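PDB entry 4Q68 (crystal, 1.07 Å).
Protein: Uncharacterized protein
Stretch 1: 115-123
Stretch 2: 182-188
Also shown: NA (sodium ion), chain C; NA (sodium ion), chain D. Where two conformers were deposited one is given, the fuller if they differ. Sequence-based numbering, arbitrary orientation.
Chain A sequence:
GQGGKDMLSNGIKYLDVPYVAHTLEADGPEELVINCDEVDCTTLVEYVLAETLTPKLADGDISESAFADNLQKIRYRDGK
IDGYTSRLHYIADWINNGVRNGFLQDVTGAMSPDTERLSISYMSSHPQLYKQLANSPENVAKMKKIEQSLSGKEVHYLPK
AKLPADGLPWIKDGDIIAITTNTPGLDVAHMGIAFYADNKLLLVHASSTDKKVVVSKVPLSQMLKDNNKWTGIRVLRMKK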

# COMPACT_ATOMS: atom_id res chain seq x y z
N THR A 115 -9.03 -14.80 8.49
CA THR A 115 -8.92 -13.49 9.09
C THR A 115 -7.76 -13.42 10.06
O THR A 115 -7.26 -14.43 10.56
N GLU A 116 -7.25 -12.21 10.27
CA GLU A 116 -6.24 -11.99 11.29
C GLU A 116 -6.61 -10.75 12.09
O GLU A 116 -7.12 -9.77 11.56
N ARG A 117 -6.35 -10.83 13.40
CA ARG A 117 -6.62 -9.76 14.35
C ARG A 117 -5.43 -8.80 14.31
O ARG A 117 -4.31 -9.20 14.58
N LEU A 118 -5.66 -7.54 13.96
CA LEU A 118 -4.58 -6.58 13.84
C LEU A 118 -3.91 -6.33 15.18
O LEU A 118 -4.56 -6.20 16.22
N SER A 119 -2.59 -6.25 15.14
CA SER A 119 -1.78 -5.88 16.28
C SER A 119 -0.73 -4.90 15.76
O SER A 119 0.28 -5.32 15.19
N ILE A 120 -1.02 -3.61 15.91
CA ILE A 120 -0.23 -2.56 15.30
C ILE A 120 0.34 -1.67 16.38
O ILE A 120 -0.38 -1.10 17.18
N SER A 121 1.67 -1.56 16.38
CA SER A 121 2.40 -0.80 17.39
C SER A 121 3.85 -0.49 17.00
O SER A 121 4.59 0.06 17.82
N TYR A 122 4.28 -0.83 15.79
CA TYR A 122 5.72 -0.78 15.46
C TYR A 122 6.32 0.61 15.62
O TYR A 122 7.41 0.77 16.16
N MSE A 123 5.64 1.62 15.09
CA MSE A 123 6.23 2.95 15.04
C MSE A 123 6.42 3.55 16.43
O MSE A 123 7.51 4.04 16.74
N ASN A 182 4.52 -11.11 9.56
CA ASN A 182 4.61 -11.53 10.96
C ASN A 182 5.56 -10.68 11.80
O ASN A 182 5.77 -10.97 12.96
N THR A 183 6.10 -9.60 11.25
CA THR A 183 6.87 -8.67 12.06
C THR A 183 5.99 -8.18 13.21
O THR A 183 4.90 -7.69 12.98
N PRO A 184 6.47 -8.30 14.46
CA PRO A 184 5.65 -7.84 15.58
C PRO A 184 5.31 -6.36 15.47
O PRO A 184 6.17 -5.52 15.24
N GLY A 185 4.03 -6.06 15.66
CA GLY A 185 3.54 -4.70 15.66
C GLY A 185 3.31 -4.10 14.28
O GLY A 185 2.93 -2.92 14.21
N LEU A 186 3.51 -4.87 13.21
CA LEU A 186 3.35 -4.34 11.87
C LEU A 186 2.42 -5.23 11.09
O LEU A 186 2.56 -6.44 11.10
N ASP A 187 1.48 -4.63 10.36
CA ASP A 187 0.47 -5.38 9.63
C ASP A 187 0.87 -5.77 8.21
O ASP A 187 0.57 -6.87 7.76
N VAL A 188 1.52 -4.85 7.50
CA VAL A 188 1.85 -4.98 6.09
C VAL A 188 3.29 -4.54 5.88
O VAL A 188 3.73 -3.56 6.48

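The contact between these two stretches illustrates how a tight turn can dock onto a loop through a single backbone carbonyl, with side chains packing beside that anchor and farther along the stretch, and water and sodium completing the polar shell. The anchor is Gly185 O, which accepts hydrogen bonds from two successive amides at the start of a helix: Ser121 N to Gly185 O is 2.9 Å and nearly linear, and Tyr122 N to Gly185 O is also 2.9 Å but more bent. A CA-H...O contact from Ile120 CA to Gly185 O, 3.4 Å, adds to the cluster.

Gly185 lies in the type II turn from Thr183 to Leu186, closed by the 3.2 Å hydrogen bond from Leu186 N to Thr183 O. Its positive phi favours glycine, and the surroundings agree: an ideal CB would fall 2.8 Å from Ser121 OG, a clash. With chi1 p, Ser121 OG sits 3.5 Å from Gly185 CA, and that side chain makes no capping bond although the residue holds the N-cap position.

Tyr122 points toward the turn with chi1 t. Its ring presents an edge to Pro184 O, 3.6 Å from Tyr122 CD2, while Tyr122 CE2 lies 4.0 Å from Thr183 CG2; the CA-to-CB bond of Thr183 points toward stretch 1, chi1 m. Nearer the backbone, Tyr122 CB meets Leu186 CB at 4.3 Å, an apolar touch beside the hydrogen-bonded amide.

Farther along, Asp187 points toward stretch 1 with chi1 p, and aliphatic groups pack against it. Leu118 and Ile120, both mt, leave their backbones sideways, but their ends come nearer: Leu118 CD2 reaches Asp187 CB at 4.0 Å and Ile120 CD1 reaches Asp187 CG at 3.7 Å. Asp187 OD2 finds its hydrogen bond elsewhere in the structure, whereas Asp187 N is buried without a partner.

Water carries most of the remaining polar links. Glu116, pointing toward stretch 2 with chi1 p and chi2 t, holds OE2 4.4 Å from Asp187 O, and waters 2 and 3 each lie within hydrogen-bonding distance of both oxygens. Glu116 OE1 instead binds the chain D sodium at 2.4 Å. Ser119, chi1 t, shares water 5 with the turn, its OG and Gly185 N each lying 3.0 Å from the water oxygen. Water 4 donates to Ser119 O at 2.7 Å. It also ligates the chain C sodium, which coordinates Thr183 O at 2.6 Å and Leu186 O at 2.2 Å, so the ion joins both ends of the turn and reaches stretch 1 through water.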

# COMPACT_ATOMS: atom_id res chain seq x y z
CB THR A 115 -10.22 -13.02 9.79
OG1 THR A 115 -10.43 -13.78 10.97
CG2 THR A 115 -11.42 -13.14 8.90
CB GLU A 116 -4.81 -11.93 10.69
CG GLU A 116 -4.52 -10.77 9.74
CD GLU A 116 -3.06 -10.64 9.35
OE1 GLU A 116 -2.27 -11.57 9.60
OE2 GLU A 116 -2.70 -9.58 8.80
CB ARG A 117 -6.79 -10.33 15.76
CG ARG A 117 -7.12 -9.27 16.81
CD ARG A 117 -7.11 -9.92 18.16
NE ARG A 117 -7.24 -8.99 19.28
CZ ARG A 117 -8.39 -8.69 19.88
NH1 ARG A 117 -9.54 -9.16 19.39
NH2 ARG A 117 -8.40 -7.89 20.94
CB LEU A 118 -5.10 -5.27 13.27
CG LEU A 118 -5.61 -5.32 11.83
CD1 LEU A 118 -6.25 -3.98 11.48
CD2 LEU A 118 -4.50 -5.67 10.85
CB SER A 119 -1.18 -7.15 16.89
OG SER A 119 -0.32 -6.84 17.96
CB ILE A 120 -1.07 -1.79 14.26
CG1 ILE A 120 -1.47 -2.71 13.09
CG2 ILE A 120 -0.31 -0.58 13.76
CD1 ILE A 120 -2.45 -2.10 12.09
CB SER A 121 2.41 -1.54 18.73
OG SER A 121 3.09 -2.77 18.60
CB TYR A 122 5.94 -1.31 14.04
CG TYR A 122 7.38 -1.49 13.68
CD1 TYR A 122 8.12 -0.45 13.17
CD2 TYR A 122 8.00 -2.72 13.84
CE1 TYR A 122 9.46 -0.62 12.83
CE2 TYR A 122 9.34 -2.90 13.51
CZ TYR A 122 10.06 -1.84 13.01
OH TYR A 122 11.39 -1.99 12.66
CB MSE A 123 5.39 3.87 14.16
CG MSE A 123 5.35 3.42 12.71
SE MSE A 123 4.25 4.54 11.59
CE MSE A 123 5.44 6.05 11.41
CB ASN A 182 4.89 -13.03 11.10
CG ASN A 182 6.23 -13.43 10.55
OD1 ASN A 182 7.15 -12.63 10.45
ND2 ASN A 182 6.36 -14.71 10.21
CB THR A 183 7.35 -7.49 11.21
OG1 THR A 183 8.33 -7.98 10.29
CG2 THR A 183 7.91 -6.36 12.05
CB PRO A 184 6.53 -8.13 16.79
CG PRO A 184 7.32 -9.32 16.37
CD PRO A 184 7.65 -9.07 14.93
CB LEU A 186 4.72 -4.28 11.18
CG LEU A 186 4.73 -3.63 9.80
CD1 LEU A 186 4.27 -2.18 9.82
CD2 LEU A 186 6.12 -3.77 9.19
CB ASP A 187 -0.86 -4.61 9.60
CG ASP A 187 -0.75 -3.22 9.00
OD1 ASP A 187 0.21 -2.50 9.34
OD2 ASP A 187 -1.64 -2.87 8.20
CB VAL A 188 0.88 -4.13 5.24
CG1 VAL A 188 1.39 -3.93 3.82
CG2 VAL A 188 -0.49 -4.74 5.23
NA NA C . 2.61 -8.43 12.09
NA NA D . -2.11 -13.79 10.44
O HOH W 1 -4.29 -14.75 11.74
O HOH W 2 -2.46 -7.19 7.77
O HOH W 3 -0.15 -8.93 9.36
O HOH W 4 1.59 -7.47 14.15
O HOH W 5 2.47 -7.91 17.41
O HOH W 6 2.46 -10.50 13.31
O HOH W 7 0.23 -8.74 11.82
O HOH W 8 -0.40 -15.88 10.19
O HOH W 9 -1.22 -12.69 12.79